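Local coordinates for peptide amidase (Stenotrophomonas maltophilia, PDB 1M22), which probably hydrolyses amide bonds, acting as a peptide amidase, a serine hydrolase of the amidase signature family, at residues T96-P108 with Y337-L351. Numbering follows the deposited sequence.
Sequences TSAGSLALQGFRP and YFNTHRAPLRSLADL
Phe106 is the main bump of this contact, pushed into a hollow that the chain forms as it leaves helix 319-340. Its CG lies anti to the backbone N (chi1 173°), which sends the ring across to the last helical turn and the bend after it. The methyl of Ala343 sits over one face, a CH-pi contact with CB 4.0 Å from the ring centroid, while CD of Pro108, from the same loop as the phenylalanine, lies over the opposite face. The rim is lined too: His341 O lies near the ring plane, 3.5 Å from Phe106 CE1, and Tyr337 OH approaches CE2 of Phe106 to 3.2 Å. That hydroxyl has its hydrogen-bond partner elsewhere, in Asn90 OD1. The side chain of Thr96, at the start of the loop, is about 9 Å from that of the active-site Lys86. A Schellman motif with Arg342 at positive phi ends the helix and turns the chain so that Pro344 points at the loop and Ala343 lies alongside it. The Pro344 ring then wedges between Phe106 and Leu103, its CD 3.8 Å from Phe106 CD1 and its CG 3.8 Å from Leu103 CD2. Farther along, Leu103 CD1 reaches the edge of the Phe338 ring, and the small Ala102 fits its methyl against Leu345 CD1 at 3.7 Å, with Leu351 CD1 a little beyond. Trp133 of helix 132-135 touches both Leu103 and Leu351, extending the apolar layer. No hydrogen bond joins the two segments, so the loop is held against the helix end, the linker and the start of helix 348-357 mainly by fit and apolar burial.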
loop_
_atom_site.group_PDB
_atom_site.type_symbol
_atom_site.label_atom_id
_atom_site.label_comp_id
_atom_site.label_asym_id
_atom_site.label_seq_id
_atom_site.Cartn_x
_atom_site.Cartn_y
_atom_site.Cartn_z
ATOM N N THR A 96 8.786 -15.770 -0.274
ATOM C CA THR A 96 7.923 -14.775 0.352
ATOM C C THR A 96 8.468 -14.776 1.773
ATOM O O THR A 96 8.122 -15.629 2.585
ATOM C CB THR A 96 6.442 -15.193 0.319
ATOM O OG1 THR A 96 6.002 -15.261 -1.045
ATOM C CG2 THR A 96 5.587 -14.169 1.055
ATOM N N SER A 97 9.332 -13.808 2.058
ATOM C CA SER A 97 10.016 -13.748 3.344
ATOM C C SER A 97 9.579 -12.733 4.380
ATOM O O SER A 97 10.003 -12.825 5.536
ATOM C CB SER A 97 11.507 -13.521 3.098
ATOM O OG SER A 97 11.745 -12.201 2.624
ATOM N N ALA A 98 8.755 -11.767 3.987
ATOM C CA ALA A 98 8.345 -10.702 4.894
ATOM C C ALA A 98 9.620 -9.963 5.326
ATOM O O ALA A 98 9.627 -9.255 6.331
ATOM C CB ALA A 98 7.625 -11.271 6.116
ATOM N N GLY A 99 10.694 -10.143 4.556
ATOM C CA GLY A 99 11.965 -9.501 4.857
ATOM C C GLY A 99 12.851 -10.249 5.843
ATOM O O GLY A 99 13.986 -9.837 6.101
ATOM N N SER A 100 12.345 -11.354 6.383
ATOM C CA SER A 100 13.081 -12.146 7.368
ATOM C C SER A 100 13.978 -13.231 6.784
ATOM O O SER A 100 13.654 -13.851 5.774
ATOM C CB SER A 100 12.090 -12.787 8.342
ATOM O OG SER A 100 12.745 -13.667 9.243
ATOM N N LEU A 101 15.113 -13.463 7.437
ATOM C CA LEU A 101 16.033 -14.499 6.990
ATOM C C LEU A 101 15.439 -15.883 7.264
ATOM O O LEU A 101 15.848 -16.873 6.662
ATOM C CB LEU A 101 17.379 -14.355 7.705
ATOM C CG LEU A 101 18.201 -13.127 7.308
ATOM C CD1 LEU A 101 19.444 -13.036 8.179
ATOM C CD2 LEU A 101 18.585 -13.222 5.839
ATOM N N ALA A 102 14.462 -15.942 8.165
ATOM C CA ALA A 102 13.822 -17.206 8.514
ATOM C C ALA A 102 13.040 -17.823 7.353
ATOM O O ALA A 102 12.863 -19.042 7.293
ATOM C CB ALA A 102 12.899 -17.005 9.711
ATOM N N LEU A 103 12.579 -16.988 6.425
ATOM C CA LEU A 103 11.804 -17.479 5.286
ATOM C C LEU A 103 12.480 -17.255 3.933
ATOM O O LEU A 103 11.810 -17.226 2.899
ATOM C CB LEU A 103 10.424 -16.816 5.273
ATOM C CG LEU A 103 9.533 -17.026 6.499
ATOM C CD1 LEU A 103 8.262 -16.212 6.338
ATOM C CD2 LEU A 103 9.210 -18.501 6.664
ATOM N N GLN A 104 13.801 -17.112 3.935
ATOM C CA GLN A 104 14.542 -16.882 2.698
ATOM C C GLN A 104 14.413 -18.010 1.674
ATOM O O GLN A 104 14.607 -17.788 0.480
ATOM C CB GLN A 104 16.023 -16.646 3.008
ATOM C CG GLN A 104 16.696 -17.801 3.730
ATOM C CD GLN A 104 18.184 -17.584 3.907
ATOM O OE1 GLN A 104 18.615 -16.588 4.489
ATOM N NE2 GLN A 104 18.981 -18.523 3.409
ATOM N N GLY A 105 14.092 -19.214 2.139
ATOM C CA GLY A 105 13.954 -20.341 1.231
ATOM C C GLY A 105 12.533 -20.866 1.140
ATOM O O GLY A 105 12.286 -21.963 0.635
ATOM N N PHE A 106 11.594 -20.068 1.634
ATOM C CA PHE A 106 10.178 -20.413 1.641
ATOM C C PHE A 106 9.524 -19.837 0.381
ATOM O O PHE A 106 9.429 -18.618 0.226
ATOM C CB PHE A 106 9.555 -19.841 2.915
ATOM C CG PHE A 106 8.064 -19.967 2.990
ATOM C CD1 PHE A 106 7.443 -21.208 2.911
ATOM C CD2 PHE A 106 7.280 -18.836 3.182
ATOM C CE1 PHE A 106 6.056 -21.317 3.026
ATOM C CE2 PHE A 106 5.903 -18.933 3.297
ATOM C CZ PHE A 106 5.289 -20.175 3.221
ATOM N N ARG A 107 9.076 -20.716 -0.513
ATOM C CA ARG A 107 8.479 -20.289 -1.779
ATOM C C ARG A 107 7.076 -20.841 -2.029
ATOM O O ARG A 107 6.888 -21.753 -2.837
ATOM C CB ARG A 107 9.402 -20.699 -2.932
ATOM C CG ARG A 107 10.850 -20.275 -2.735
ATOM C CD ARG A 107 11.718 -20.679 -3.915
ATOM N NE ARG A 107 13.114 -20.296 -3.723
ATOM C CZ ARG A 107 13.954 -20.910 -2.894
ATOM N NH1 ARG A 107 13.545 -21.945 -2.174
ATOM N NH2 ARG A 107 15.206 -20.487 -2.784
ATOM N N PRO A 108 6.068 -20.287 -1.341
ATOM C CA PRO A 108 4.674 -20.725 -1.488
ATOM C C PRO A 108 4.021 -20.353 -2.821
ATOM O O PRO A 108 4.504 -19.484 -3.546
ATOM C CB PRO A 108 3.982 -20.057 -0.305
ATOM C CG PRO A 108 4.754 -18.780 -0.149
ATOM C CD PRO A 108 6.185 -19.239 -0.312
ATOM N N TYR A 337 -1.235 -18.973 9.052
ATOM C CA TYR A 337 -0.550 -18.841 7.771
ATOM C C TYR A 337 0.592 -19.851 7.656
ATOM O O TYR A 337 0.737 -20.515 6.627
ATOM C CB TYR A 337 -0.023 -17.406 7.597
ATOM C CG TYR A 337 0.904 -17.221 6.414
ATOM C CD1 TYR A 337 2.236 -17.618 6.485
ATOM C CD2 TYR A 337 0.442 -16.685 5.212
ATOM C CE1 TYR A 337 3.087 -17.495 5.398
ATOM C CE2 TYR A 337 1.288 -16.556 4.111
ATOM C CZ TYR A 337 2.610 -16.967 4.214
ATOM O OH TYR A 337 3.467 -16.870 3.144
ATOM N N PHE A 338 1.403 -19.970 8.707
ATOM C CA PHE A 338 2.519 -20.913 8.686
ATOM C C PHE A 338 2.029 -22.337 8.430
ATOM O O PHE A 338 2.657 -23.097 7.694
ATOM C CB PHE A 338 3.289 -20.904 10.015
ATOM C CG PHE A 338 4.173 -19.698 10.224
ATOM C CD1 PHE A 338 4.662 -18.959 9.151
ATOM C CD2 PHE A 338 4.563 -19.340 11.514
ATOM C CE1 PHE A 338 5.529 -17.884 9.363
ATOM C CE2 PHE A 338 5.427 -18.271 11.733
ATOM C CZ PHE A 338 5.911 -17.543 10.659
ATOM N N ASN A 339 0.911 -22.697 9.051
ATOM C CA ASN A 339 0.345 -24.032 8.898
ATOM C C ASN A 339 -0.258 -24.248 7.516
ATOM O O ASN A 339 -0.006 -25.265 6.874
ATOM C CB ASN A 339 -0.720 -24.273 9.972
ATOM C CG ASN A 339 -1.462 -25.582 9.778
ATOM O OD1 ASN A 339 -2.365 -25.684 8.945
ATOM N ND2 ASN A 339 -1.077 -26.595 10.543
ATOM N N THR A 340 -1.053 -23.283 7.068
ATOM C CA THR A 340 -1.715 -23.358 5.769
ATOM C C THR A 340 -0.744 -23.524 4.601
ATOM O O THR A 340 -0.995 -24.302 3.681
ATOM C CB THR A 340 -2.570 -22.094 5.516
ATOM O OG1 THR A 340 -3.584 -21.994 6.525
ATOM C CG2 THR A 340 -3.226 -22.150 4.143
ATOM N N HIS A 341 0.367 -22.797 4.646
ATOM C CA HIS A 341 1.350 -22.848 3.569
ATOM C C HIS A 341 2.573 -23.702 3.886
ATOM O O HIS A 341 3.555 -23.694 3.141
ATOM C CB HIS A 341 1.765 -21.421 3.208
ATOM C CG HIS A 341 0.612 -20.546 2.828
ATOM N ND1 HIS A 341 -0.054 -20.671 1.626
ATOM C CD2 HIS A 341 -0.034 -19.575 3.515
ATOM C CE1 HIS A 341 -1.060 -19.817 1.592
ATOM N NE2 HIS A 341 -1.072 -19.140 2.726
ATOM N N ARG A 342 2.501 -24.443 4.990
ATOM C CA ARG A 342 3.579 -25.329 5.417
ATOM C C ARG A 342 4.947 -24.657 5.401
ATOM O O ARG A 342 5.875 -25.115 4.733
ATOM C CB ARG A 342 3.601 -26.580 4.535
ATOM C CG ARG A 342 2.273 -27.323 4.509
ATOM C CD ARG A 342 2.357 -28.577 3.660
ATOM N NE ARG A 342 3.295 -29.547 4.215
ATOM C CZ ARG A 342 3.587 -30.710 3.645
ATOM N NH1 ARG A 342 3.015 -31.045 2.499
ATOM N NH2 ARG A 342 4.449 -31.539 4.219
ATOM N N ALA A 343 5.065 -23.569 6.152
ATOM C CA ALA A 343 6.317 -22.830 6.235
ATOM C C ALA A 343 7.320 -23.585 7.106
ATOM O O ALA A 343 6.945 -24.489 7.859
ATOM C CB ALA A 343 6.058 -21.439 6.812
ATOM N N PRO A 344 8.614 -23.233 7.004
ATOM C CA PRO A 344 9.652 -23.897 7.803
ATOM C C PRO A 344 9.508 -23.560 9.288
ATOM O O PRO A 344 10.075 -24.235 10.150
ATOM C CB PRO A 344 10.949 -23.370 7.189
ATOM C CG PRO A 344 10.563 -22.008 6.698
ATOM C CD PRO A 344 9.208 -22.253 6.078
ATOM N N LEU A 345 8.748 -22.505 9.570
ATOM C CA LEU A 345 8.467 -22.068 10.935
ATOM C C LEU A 345 7.043 -22.536 11.203
ATOM O O LEU A 345 6.177 -22.400 10.338
ATOM C CB LEU A 345 8.523 -20.542 11.043
ATOM C CG LEU A 345 9.850 -19.844 10.739
ATOM C CD1 LEU A 345 9.643 -18.334 10.734
ATOM C CD2 LEU A 345 10.888 -20.245 11.776
ATOM N N ARG A 346 6.794 -23.078 12.390
ATOM C CA ARG A 346 5.467 -23.579 12.725
ATOM C C ARG A 346 4.746 -22.741 13.773
ATOM O O ARG A 346 3.533 -22.858 13.943
ATOM C CB ARG A 346 5.573 -25.025 13.218
ATOM C CG ARG A 346 6.208 -25.977 12.213
ATOM C CD ARG A 346 6.600 -27.299 12.859
ATOM N NE ARG A 346 5.457 -28.017 13.417
ATOM C CZ ARG A 346 4.439 -28.483 12.699
ATOM N NH1 ARG A 346 4.414 -28.308 11.384
ATOM N NH2 ARG A 346 3.447 -29.129 13.297
ATOM N N SER A 347 5.487 -21.890 14.474
ATOM C CA SER A 347 4.884 -21.066 15.510
ATOM C C SER A 347 5.608 -19.745 15.674
ATOM O O SER A 347 6.711 -19.553 15.161
ATOM C CB SER A 347 4.913 -21.805 16.846
ATOM O OG SER A 347 6.249 -21.958 17.291
ATOM N N LEU A 348 4.973 -18.834 16.401
ATOM C CA LEU A 348 5.567 -17.540 16.667
ATOM C C LEU A 348 6.780 -17.777 17.566
ATOM O O LEU A 348 7.787 -17.081 17.463
ATOM C CB LEU A 348 4.545 -16.627 17.345
ATOM C CG LEU A 348 4.973 -15.203 17.702
ATOM C CD1 LEU A 348 5.721 -14.558 16.546
ATOM C CD2 LEU A 348 3.734 -14.397 18.061
ATOM N N ALA A 349 6.685 -18.779 18.438
ATOM C CA ALA A 349 7.793 -19.114 19.327
ATOM C C ALA A 349 9.020 -19.516 18.506
ATOM O O ALA A 349 10.148 -19.173 18.862
ATOM C CB ALA A 349 7.390 -20.249 20.268
ATOM N N ASP A 350 8.802 -20.241 17.408
ATOM C CA ASP A 350 9.909 -20.659 16.545
ATOM C C ASP A 350 10.593 -19.442 15.934
ATOM O O ASP A 350 11.814 -19.413 15.795
ATOM C CB ASP A 350 9.429 -21.556 15.399
ATOM C CG ASP A 350 8.867 -22.878 15.875
ATOM O OD1 ASP A 350 9.359 -23.408 16.892
ATOM O OD2 ASP A 350 7.943 -23.396 15.212
ATOM N N LEU A 351 9.799 -18.444 15.553
ATOM C CA LEU A 351 10.350 -17.230 14.958
ATOM C C LEU A 351 11.180 -16.465 15.984
ATOM O O LEU A 351 12.283 -16.002 15.686
ATOM C CB LEU A 351 9.223 -16.338 14.424
ATOM C CG LEU A 351 9.635 -14.958 13.899
ATOM C CD1 LEU A 351 10.658 -15.104 12.784
ATOM C CD2 LEU A 351 8.399 -14.216 13.407
#